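PDB 3UMV: deoxyribodipyrimidine photo-lyase from Oryza sativa Japonica Group, which uses FAD and light of 300-600 nm to split cyclobutane pyrimidine dimers in UV-damaged DNA back into two separate pyrimidines. Local coordinates for residues A[259-264]-A[314-319]; A[251-256]-A[299-304]; A[293-298]-A[318-323]. One frame throughout, in Å; residues are numbered along the deposited sequence.

Contact 1: A[259-264]-A[314-319]. With FAD (flavin-adenine dinucleotide), chain I.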
# COMPACT_ATOMS: atom_id res chain seq x y z
N GLY A 259 14.19 -7.07 -15.07
CA GLY A 259 13.78 -7.22 -13.69
C GLY A 259 14.63 -6.37 -12.76
O GLY A 259 15.80 -6.10 -13.07
N PHE A 260 14.06 -5.94 -11.64
CA PHE A 260 14.82 -5.12 -10.70
C PHE A 260 16.03 -5.89 -10.14
O PHE A 260 17.17 -5.42 -10.19
CB PHE A 260 13.92 -4.62 -9.57
CG PHE A 260 14.66 -3.84 -8.51
CD1 PHE A 260 15.27 -2.64 -8.81
CD2 PHE A 260 14.75 -4.32 -7.21
CE1 PHE A 260 15.96 -1.92 -7.85
CE2 PHE A 260 15.43 -3.62 -6.23
CZ PHE A 260 16.03 -2.40 -6.54
N LEU A 261 15.78 -7.09 -9.61
CA LEU A 261 16.85 -7.81 -8.92
C LEU A 261 17.82 -8.43 -9.90
O LEU A 261 18.97 -8.69 -9.56
CB LEU A 261 16.29 -8.89 -7.99
CG LEU A 261 15.55 -8.34 -6.78
CD1 LEU A 261 15.12 -9.51 -5.91
CD2 LEU A 261 16.42 -7.35 -6.01
N THR A 262 17.35 -8.65 -11.12
CA THR A 262 18.20 -9.25 -12.14
C THR A 262 19.08 -8.24 -12.87
O THR A 262 20.22 -8.55 -13.20
CB THR A 262 17.38 -10.07 -13.16
OG1 THR A 262 16.22 -9.33 -13.56
CG2 THR A 262 16.92 -11.38 -12.53
N LYS A 263 18.57 -7.03 -13.09
CA LYS A 263 19.23 -6.08 -13.99
C LYS A 263 19.48 -4.67 -13.44
O LYS A 263 20.18 -3.88 -14.08
CB LYS A 263 18.45 -5.99 -15.31
CG LYS A 263 18.63 -7.20 -16.22
CD LYS A 263 20.00 -7.16 -16.91
CE LYS A 263 20.10 -8.18 -18.03
NZ LYS A 263 20.18 -9.57 -17.53
N ARG A 264 18.92 -4.34 -12.28
CA ARG A 264 19.01 -2.95 -11.80
C ARG A 264 19.40 -2.78 -10.33
O ARG A 264 19.66 -1.67 -9.88
CB ARG A 264 17.71 -2.20 -12.12
CG ARG A 264 17.43 -2.10 -13.63
CD ARG A 264 16.12 -1.40 -13.97
NE ARG A 264 14.95 -2.19 -13.60
CZ ARG A 264 14.13 -1.87 -12.61
NH1 ARG A 264 13.08 -2.63 -12.34
NH2 ARG A 264 14.35 -0.77 -11.90
N ASP A 314 21.17 -4.66 0.94
CA ASP A 314 20.91 -4.22 2.31
C ASP A 314 20.04 -2.95 2.34
O ASP A 314 19.10 -2.84 3.13
CB ASP A 314 22.22 -3.99 3.07
CG ASP A 314 22.91 -5.30 3.45
OD1 ASP A 314 23.94 -5.26 4.16
OD2 ASP A 314 22.41 -6.37 3.05
N ALA A 315 20.35 -2.00 1.47
CA ALA A 315 19.62 -0.74 1.41
C ALA A 315 18.18 -0.95 0.92
O ALA A 315 17.24 -0.37 1.45
CB ALA A 315 20.35 0.25 0.53
N PHE A 316 18.03 -1.79 -0.09
CA PHE A 316 16.71 -2.18 -0.59
C PHE A 316 15.85 -2.81 0.51
O PHE A 316 14.71 -2.39 0.73
CB PHE A 316 16.86 -3.13 -1.77
CG PHE A 316 15.56 -3.62 -2.35
CD1 PHE A 316 15.25 -4.97 -2.34
CD2 PHE A 316 14.64 -2.73 -2.89
CE1 PHE A 316 14.06 -5.44 -2.87
CE2 PHE A 316 13.44 -3.20 -3.43
CZ PHE A 316 13.16 -4.56 -3.41
N LEU A 317 16.39 -3.81 1.19
CA LEU A 317 15.71 -4.47 2.30
C LEU A 317 15.32 -3.50 3.43
O LEU A 317 14.30 -3.69 4.08
CB LEU A 317 16.57 -5.62 2.83
CG LEU A 317 16.58 -6.89 1.97
CD1 LEU A 317 17.74 -7.83 2.38
CD2 LEU A 317 15.23 -7.60 2.04
N GLU A 318 16.14 -2.48 3.68
CA GLU A 318 15.81 -1.47 4.68
C GLU A 318 14.52 -0.71 4.30
O GLU A 318 13.64 -0.48 5.14
CB GLU A 318 17.00 -0.51 4.89
CG GLU A 318 16.70 0.75 5.72
CD GLU A 318 16.43 0.46 7.19
OE1 GLU A 318 15.84 1.34 7.87
OE2 GLU A 318 16.80 -0.63 7.68
N GLU A 319 14.41 -0.33 3.04
CA GLU A 319 13.22 0.41 2.60
C GLU A 319 12.04 -0.55 2.47
O GLU A 319 10.92 -0.26 2.93
CB GLU A 319 13.49 1.13 1.27
CG GLU A 319 14.78 1.96 1.25
CD GLU A 319 14.75 3.14 2.21
OE1 GLU A 319 13.79 3.94 2.17
OE2 GLU A 319 15.70 3.27 3.01
PA FAD I . 12.00 1.75 -4.00
O1A FAD I . 13.06 2.74 -3.64
O2A FAD I . 12.40 0.75 -5.04
O5B FAD I . 11.51 1.03 -2.66
C5B FAD I . 11.07 -0.31 -2.64
C4B FAD I . 9.91 -0.46 -1.65
O4B FAD I . 10.28 -0.07 -0.34
C3B FAD I . 8.75 0.44 -2.00
O3B FAD I . 7.92 -0.15 -2.99
C2B FAD I . 8.04 0.53 -0.68
O2B FAD I . 7.34 -0.67 -0.43
C1B FAD I . 9.20 0.58 0.28
N9A FAD I . 9.55 1.98 0.61
C8A FAD I . 10.50 2.76 0.01
N7A FAD I . 10.49 3.96 0.63
C5A FAD I . 9.54 3.95 1.61
C6A FAD I . 9.10 4.88 2.56
N6A FAD I . 9.69 6.07 2.72
N1A FAD I . 8.10 4.54 3.44
C2A FAD I . 7.54 3.28 3.39
N3A FAD I . 7.97 2.37 2.46
C4A FAD I . 8.96 2.70 1.60
N1 FAD I . 4.78 5.01 -0.61
C2 FAD I . 3.71 4.29 -1.04
O2 FAD I . 3.85 3.07 -1.16
N3 FAD I . 2.50 4.91 -1.29
C4 FAD I . 2.36 6.28 -1.13
O4 FAD I . 1.28 6.83 -1.37
C4X FAD I . 3.46 7.00 -0.69
N5 FAD I . 3.40 8.37 -0.52
C5X FAD I . 4.50 9.07 -0.06
C6 FAD I . 4.41 10.45 0.13
C7 FAD I . 5.52 11.16 0.59
C7M FAD I . 5.40 12.65 0.81
C8 FAD I . 6.72 10.48 0.85
C8M FAD I . 7.94 11.19 1.34
C9 FAD I . 6.79 9.12 0.64
C9A FAD I . 5.69 8.41 0.19
N10 FAD I . 5.77 7.05 -0.01
C10 FAD I . 4.66 6.36 -0.44
C1' FAD I . 7.06 6.27 0.24
C2' FAD I . 8.00 6.16 -1.00
O2' FAD I . 8.23 7.40 -1.68
C3' FAD I . 7.52 5.14 -2.05
O3' FAD I . 7.24 3.92 -1.41
C4' FAD I . 8.56 4.87 -3.15
O4' FAD I . 8.86 6.08 -3.81
C5' FAD I . 7.98 3.83 -4.10
O5' FAD I . 8.69 3.67 -5.31
P FAD I . 9.52 2.32 -5.55
O1P FAD I . 8.65 1.10 -5.30
O2P FAD I . 10.11 2.34 -6.94
O3P FAD I . 10.66 2.57 -4.44
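Phe260 and Phe316 meet ring against ring, and their overlap makes up most of this buried contact in the FAD-binding helical domain of the photolyase. Atom CE2 of Phe260 stands 3.4 Å above the plane of the Phe316 ring, offset toward its rim, and lies 3.5 Å from both CD2 and CE2 of Phe316. With the centroids 4.8 Å apart and the planes at 51°, the rings meet obliquely. Each side chain has CG anti to its own backbone N (chi1 176° in Phe260, 179° in Phe316), which sends the two rings toward one another to slide past in opposite directions.

The packing is looser beside this pair: CD2 of Leu261 comes only to 4.4 Å from CE1 of Phe316. On the far side of the short helix, Thr262 and Lys263 are exposed to solvent and take no part. Phe316 also belongs to the FAD pocket, its CE2 lying 3.8 Å from C5B of the cofactor, while CB of Glu319, one turn on, is 3.6 Å from C8A of the adenine. Phe260 is therefore a second-shell residue behind a cofactor-lining ring. Helix 260-263 thus packs against helix 310-333, with Ala302 of helix 295-305 touching Phe316 and Glu301 and Cys305 touching Leu261.

Contact 2: A[251-256]-A[299-304]; sequences EALLGS and ALEAKK
The end of helix 246-254 faces helix 295-305 with its nearest CA atoms, those of Leu254 and Glu301, 8.3 Å apart, a helix-helix contact in the helical FAD-binding domain of the photolyase. Two leucines converge on one glutamate. CD2 of Leu253 meets the aliphatic part of Glu301, 3.9 Å from CG, and each leucine side chain crosses that of Glu301 at about a right angle. Leu254 reaches further along the same chain: its CD1 is 3.9 Å from the carboxylate carbon CD of Glu301, and its CD2 is 3.8 Å from OE1.

Glu301 is bent at chi2 (-62°), which folds the carboxylate back instead of extending it straight from the helix. Its methylenes and OE1 meet the leucines, while OE2 takes both salt bridges. Arg297, one turn earlier, forms a salt bridge to OE2, and Lys304 supplies another from the following turn; these two positive charges would be expected to favour the ionised carboxylate. Leu253 is buried and also touches Leu284 of the FAD site, whereas Leu254 is partly exposed. The Lys304 bridge is 2.9 Å from NZ to OE2 of Glu301, with NZ on the syn side and 28° out of the carboxylate plane.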
# COMPACT_ATOMS: atom_id res chain seq x y z
N GLU A 251 7.49 -10.29 -12.96
CA GLU A 251 8.36 -9.85 -14.05
C GLU A 251 9.12 -8.56 -13.68
O GLU A 251 10.29 -8.42 -14.03
CB GLU A 251 7.56 -9.67 -15.34
CG GLU A 251 8.37 -9.21 -16.55
CD GLU A 251 9.24 -10.31 -17.15
OE1 GLU A 251 10.16 -9.97 -17.92
OE2 GLU A 251 8.99 -11.50 -16.86
N ALA A 252 8.45 -7.64 -12.97
CA ALA A 252 9.10 -6.40 -12.53
C ALA A 252 10.20 -6.68 -11.51
O ALA A 252 11.23 -6.00 -11.49
CB ALA A 252 8.07 -5.44 -11.93
N LEU A 253 9.97 -7.67 -10.67
CA LEU A 253 10.97 -8.07 -9.68
C LEU A 253 12.10 -8.89 -10.30
O LEU A 253 13.26 -8.59 -10.07
CB LEU A 253 10.31 -8.87 -8.55
CG LEU A 253 11.25 -9.31 -7.42
CD1 LEU A 253 11.64 -8.12 -6.56
CD2 LEU A 253 10.62 -10.41 -6.57
N LEU A 254 11.74 -9.92 -11.08
CA LEU A 254 12.69 -10.99 -11.45
C LEU A 254 12.88 -11.23 -12.94
O LEU A 254 13.64 -12.12 -13.33
CB LEU A 254 12.25 -12.32 -10.83
CG LEU A 254 12.23 -12.52 -9.31
CD1 LEU A 254 11.64 -13.88 -8.99
CD2 LEU A 254 13.61 -12.37 -8.72
N GLY A 255 12.19 -10.46 -13.78
CA GLY A 255 12.25 -10.67 -15.22
C GLY A 255 13.67 -10.68 -15.76
O GLY A 255 14.50 -9.87 -15.37
N SER A 256 13.95 -11.59 -16.69
CA SER A 256 15.30 -11.71 -17.22
C SER A 256 15.73 -10.46 -17.97
O SER A 256 16.89 -10.06 -17.91
CB SER A 256 15.40 -12.94 -18.14
OG SER A 256 14.56 -12.81 -19.27
N ALA A 299 11.50 -9.70 -0.47
CA ALA A 299 12.60 -9.83 0.49
C ALA A 299 13.37 -11.15 0.32
O ALA A 299 14.60 -11.15 0.37
CB ALA A 299 12.06 -9.72 1.91
N LEU A 300 12.66 -12.25 0.14
CA LEU A 300 13.30 -13.55 -0.06
C LEU A 300 14.20 -13.56 -1.29
O LEU A 300 15.30 -14.11 -1.27
CB LEU A 300 12.25 -14.65 -0.22
CG LEU A 300 11.47 -15.02 1.03
CD1 LEU A 300 10.21 -15.78 0.66
CD2 LEU A 300 12.34 -15.81 2.00
N GLU A 301 13.71 -12.97 -2.36
CA GLU A 301 14.46 -12.94 -3.60
C GLU A 301 15.66 -12.02 -3.47
O GLU A 301 16.71 -12.27 -4.07
CB GLU A 301 13.57 -12.53 -4.77
CG GLU A 301 12.43 -13.50 -5.03
CD GLU A 301 12.94 -14.88 -5.41
OE1 GLU A 301 14.07 -14.96 -5.92
OE2 GLU A 301 12.21 -15.87 -5.19
N ALA A 302 15.51 -10.95 -2.70
CA ALA A 302 16.65 -10.07 -2.44
C ALA A 302 17.72 -10.83 -1.65
O ALA A 302 18.90 -10.69 -1.91
CB ALA A 302 16.21 -8.82 -1.70
N LYS A 303 17.29 -11.64 -0.69
CA LYS A 303 18.26 -12.41 0.08
C LYS A 303 19.07 -13.33 -0.84
O LYS A 303 20.26 -13.51 -0.66
CB LYS A 303 17.58 -13.21 1.18
CG LYS A 303 17.11 -12.36 2.35
CD LYS A 303 17.43 -13.01 3.68
CE LYS A 303 18.90 -12.86 4.03
NZ LYS A 303 19.18 -13.33 5.41
N LYS A 304 18.40 -13.90 -1.83
CA LYS A 304 19.06 -14.83 -2.75
C LYS A 304 20.08 -14.14 -3.65
O LYS A 304 20.92 -14.82 -4.25
CB LYS A 304 18.04 -15.59 -3.60
CG LYS A 304 17.35 -16.69 -2.83
CD LYS A 304 15.91 -16.86 -3.24
CE LYS A 304 15.79 -17.58 -4.56
NZ LYS A 304 14.35 -17.83 -4.85

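Contact 3: A[293-298]-A[318-323]. With FAD (flavin-adenine dinucleotide), chain I.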
# COMPACT_ATOMS: atom_id res chain seq x y z
N ILE A 293 2.04 -8.58 -5.43
CA ILE A 293 3.23 -9.32 -5.09
C ILE A 293 3.46 -9.18 -3.60
O ILE A 293 3.21 -8.12 -3.01
CB ILE A 293 4.48 -8.86 -5.88
CG1 ILE A 293 5.59 -9.90 -5.77
CG2 ILE A 293 4.95 -7.49 -5.40
CD1 ILE A 293 6.73 -9.66 -6.75
N SER A 294 3.88 -10.27 -2.99
CA SER A 294 4.15 -10.31 -1.56
C SER A 294 5.45 -9.56 -1.24
O SER A 294 6.46 -9.76 -1.91
CB SER A 294 4.28 -11.78 -1.14
OG SER A 294 4.99 -11.91 0.08
N ALA A 295 5.44 -8.70 -0.23
CA ALA A 295 6.69 -8.03 0.17
C ALA A 295 7.71 -9.05 0.67
O ALA A 295 8.91 -8.88 0.48
CB ALA A 295 6.44 -6.99 1.23
N GLN A 296 7.21 -10.10 1.34
CA GLN A 296 8.03 -11.21 1.80
C GLN A 296 8.69 -11.93 0.61
O GLN A 296 9.88 -12.23 0.65
CB GLN A 296 7.18 -12.18 2.65
CG GLN A 296 7.93 -13.36 3.24
CD GLN A 296 7.17 -14.01 4.38
OE1 GLN A 296 6.26 -13.42 4.97
NE2 GLN A 296 7.53 -15.24 4.69
N ARG A 297 7.92 -12.17 -0.45
CA ARG A 297 8.51 -12.67 -1.70
C ARG A 297 9.66 -11.79 -2.19
O ARG A 297 10.71 -12.29 -2.60
CB ARG A 297 7.45 -12.79 -2.80
CG ARG A 297 8.03 -13.05 -4.19
CD ARG A 297 8.91 -14.29 -4.17
NE ARG A 297 8.19 -15.45 -3.66
CZ ARG A 297 8.76 -16.57 -3.22
NH1 ARG A 297 7.99 -17.56 -2.78
NH2 ARG A 297 10.08 -16.70 -3.21
N CYS A 298 9.45 -10.47 -2.19
CA CYS A 298 10.48 -9.55 -2.67
C CYS A 298 11.73 -9.63 -1.78
O CYS A 298 12.86 -9.61 -2.27
CB CYS A 298 9.94 -8.11 -2.70
SG CYS A 298 8.65 -7.84 -3.92
N GLU A 318 16.14 -2.48 3.68
CA GLU A 318 15.81 -1.47 4.68
C GLU A 318 14.52 -0.71 4.30
O GLU A 318 13.64 -0.48 5.14
CB GLU A 318 17.00 -0.51 4.89
CG GLU A 318 16.70 0.75 5.72
CD GLU A 318 16.43 0.46 7.19
OE1 GLU A 318 15.84 1.34 7.87
OE2 GLU A 318 16.80 -0.63 7.68
N GLU A 319 14.41 -0.33 3.04
CA GLU A 319 13.22 0.41 2.60
C GLU A 319 12.04 -0.55 2.47
O GLU A 319 10.92 -0.26 2.93
CB GLU A 319 13.49 1.13 1.27
CG GLU A 319 14.78 1.96 1.25
CD GLU A 319 14.75 3.14 2.21
OE1 GLU A 319 13.79 3.94 2.17
OE2 GLU A 319 15.70 3.27 3.01
N LEU A 320 12.29 -1.71 1.89
CA LEU A 320 11.22 -2.66 1.60
C LEU A 320 10.57 -3.25 2.86
O LEU A 320 9.37 -3.49 2.87
CB LEU A 320 11.76 -3.80 0.72
CG LEU A 320 10.79 -4.95 0.47
CD1 LEU A 320 9.70 -4.51 -0.47
CD2 LEU A 320 11.55 -6.14 -0.11
N VAL A 321 11.37 -3.53 3.89
CA VAL A 321 10.88 -4.20 5.09
C VAL A 321 10.75 -3.24 6.26
O VAL A 321 9.66 -3.01 6.78
CB VAL A 321 11.75 -5.41 5.48
CG1 VAL A 321 11.29 -6.01 6.82
CG2 VAL A 321 11.72 -6.45 4.36
N VAL A 322 11.87 -2.67 6.69
CA VAL A 322 11.81 -1.80 7.85
C VAL A 322 10.93 -0.56 7.68
O VAL A 322 10.04 -0.31 8.49
CB VAL A 322 13.22 -1.42 8.34
CG1 VAL A 322 13.13 -0.28 9.32
CG2 VAL A 322 13.86 -2.62 9.01
N ARG A 323 11.18 0.22 6.64
CA ARG A 323 10.42 1.45 6.46
C ARG A 323 8.95 1.16 6.17
O ARG A 323 8.06 1.72 6.83
CB ARG A 323 11.04 2.32 5.37
CG ARG A 323 12.45 2.80 5.70
CD ARG A 323 12.59 4.29 5.40
NE ARG A 323 11.76 5.09 6.30
CZ ARG A 323 12.24 5.72 7.37
NH1 ARG A 323 11.42 6.43 8.15
NH2 ARG A 323 13.53 5.64 7.66
PA FAD I . 12.00 1.75 -4.00
O1A FAD I . 13.06 2.74 -3.64
O2A FAD I . 12.40 0.75 -5.04
O5B FAD I . 11.51 1.03 -2.66
C5B FAD I . 11.07 -0.31 -2.64
C4B FAD I . 9.91 -0.46 -1.65
O4B FAD I . 10.28 -0.07 -0.34
C3B FAD I . 8.75 0.44 -2.00
O3B FAD I . 7.92 -0.15 -2.99
C2B FAD I . 8.04 0.53 -0.68
O2B FAD I . 7.34 -0.67 -0.43
C1B FAD I . 9.20 0.58 0.28
N9A FAD I . 9.55 1.98 0.61
C8A FAD I . 10.50 2.76 0.01
N7A FAD I . 10.49 3.96 0.63
C5A FAD I . 9.54 3.95 1.61
C6A FAD I . 9.10 4.88 2.56
N6A FAD I . 9.69 6.07 2.72
N1A FAD I . 8.10 4.54 3.44
C2A FAD I . 7.54 3.28 3.39
N3A FAD I . 7.97 2.37 2.46
C4A FAD I . 8.96 2.70 1.60
N1 FAD I . 4.78 5.01 -0.61
C2 FAD I . 3.71 4.29 -1.04
O2 FAD I . 3.85 3.07 -1.16
N3 FAD I . 2.50 4.91 -1.29
C4 FAD I . 2.36 6.28 -1.13
O4 FAD I . 1.28 6.83 -1.37
C4X FAD I . 3.46 7.00 -0.69
N5 FAD I . 3.40 8.37 -0.52
C5X FAD I . 4.50 9.07 -0.06
C6 FAD I . 4.41 10.45 0.13
C7 FAD I . 5.52 11.16 0.59
C7M FAD I . 5.40 12.65 0.81
C8 FAD I . 6.72 10.48 0.85
C8M FAD I . 7.94 11.19 1.34
C9 FAD I . 6.79 9.12 0.64
C9A FAD I . 5.69 8.41 0.19
N10 FAD I . 5.77 7.05 -0.01
C10 FAD I . 4.66 6.36 -0.44
C1' FAD I . 7.06 6.27 0.24
C2' FAD I . 8.00 6.16 -1.00
O2' FAD I . 8.23 7.40 -1.68
C3' FAD I . 7.52 5.14 -2.05
O3' FAD I . 7.24 3.92 -1.41
C4' FAD I . 8.56 4.87 -3.15
O4' FAD I . 8.86 6.08 -3.81
C5' FAD I . 7.98 3.83 -4.10
O5' FAD I . 8.69 3.67 -5.31
P FAD I . 9.52 2.32 -5.55
O1P FAD I . 8.65 1.10 -5.30
O2P FAD I . 10.11 2.34 -6.94
O3P FAD I . 10.66 2.57 -4.44
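Leu320 projects from helix 310-333 onto the first turn of helix 295-305, a buried helix-helix contact beside the adenosine end of FAD in the photolyase helical domain. The CA atoms of Ala295 and Leu320 are 7.2 Å apart, close enough for the small Ala295 and Cys298 to receive the leucine. At its base, CA of Leu320 lies 3.4 Å from the ribose oxygen O4B of FAD, and CB is 4.2 Å from that same oxygen. CG stands anti to the backbone N (chi1 173°), carrying the branch away from the ribose to the neighbouring helix. There the two methyls part: CD1 comes to 4.4 Å from CB of Ala295, while CD2 is the closer, 3.6 Å from CB of Cys298 and 3.9 Å from the carbonyl O of Ala295. One residue thus touches cofactor at its root and protein at its tip.

A wider pi-type turn spans 318-323, with Arg323 N bonded to Glu318 O. Leu288 of helix 285-290 touches both Ala295 and Leu320, and Leu253 touches Cys298. The receiving helix is N-capped by Ser294, whose OG accepts the backbone N-H of Arg297 at 3.0 Å with an N-H...O angle of 168°.

How the contacts relate
Following the chain from the N terminus, helix 246-254 comes first, then the short helix 260-263, helix 295-305 and helix 310-333. Contact 2 joins the first to the third and closes a loop of 42 residues; contact 1 joins the second to the fourth across 49, so the two cross. Contact 3 joins the start of the third helix to the fourth across 19 residues; it ends on the same stretch of helix 310-333 as contact 1 and crosses contact 2. Contacts 1 and 3 share Glu318 and Glu319 and both touch FAD, whereas contact 2 lies further from the cofactor. The backbone bond from Phe260 N to Ala252 O couples contacts 1 and 2.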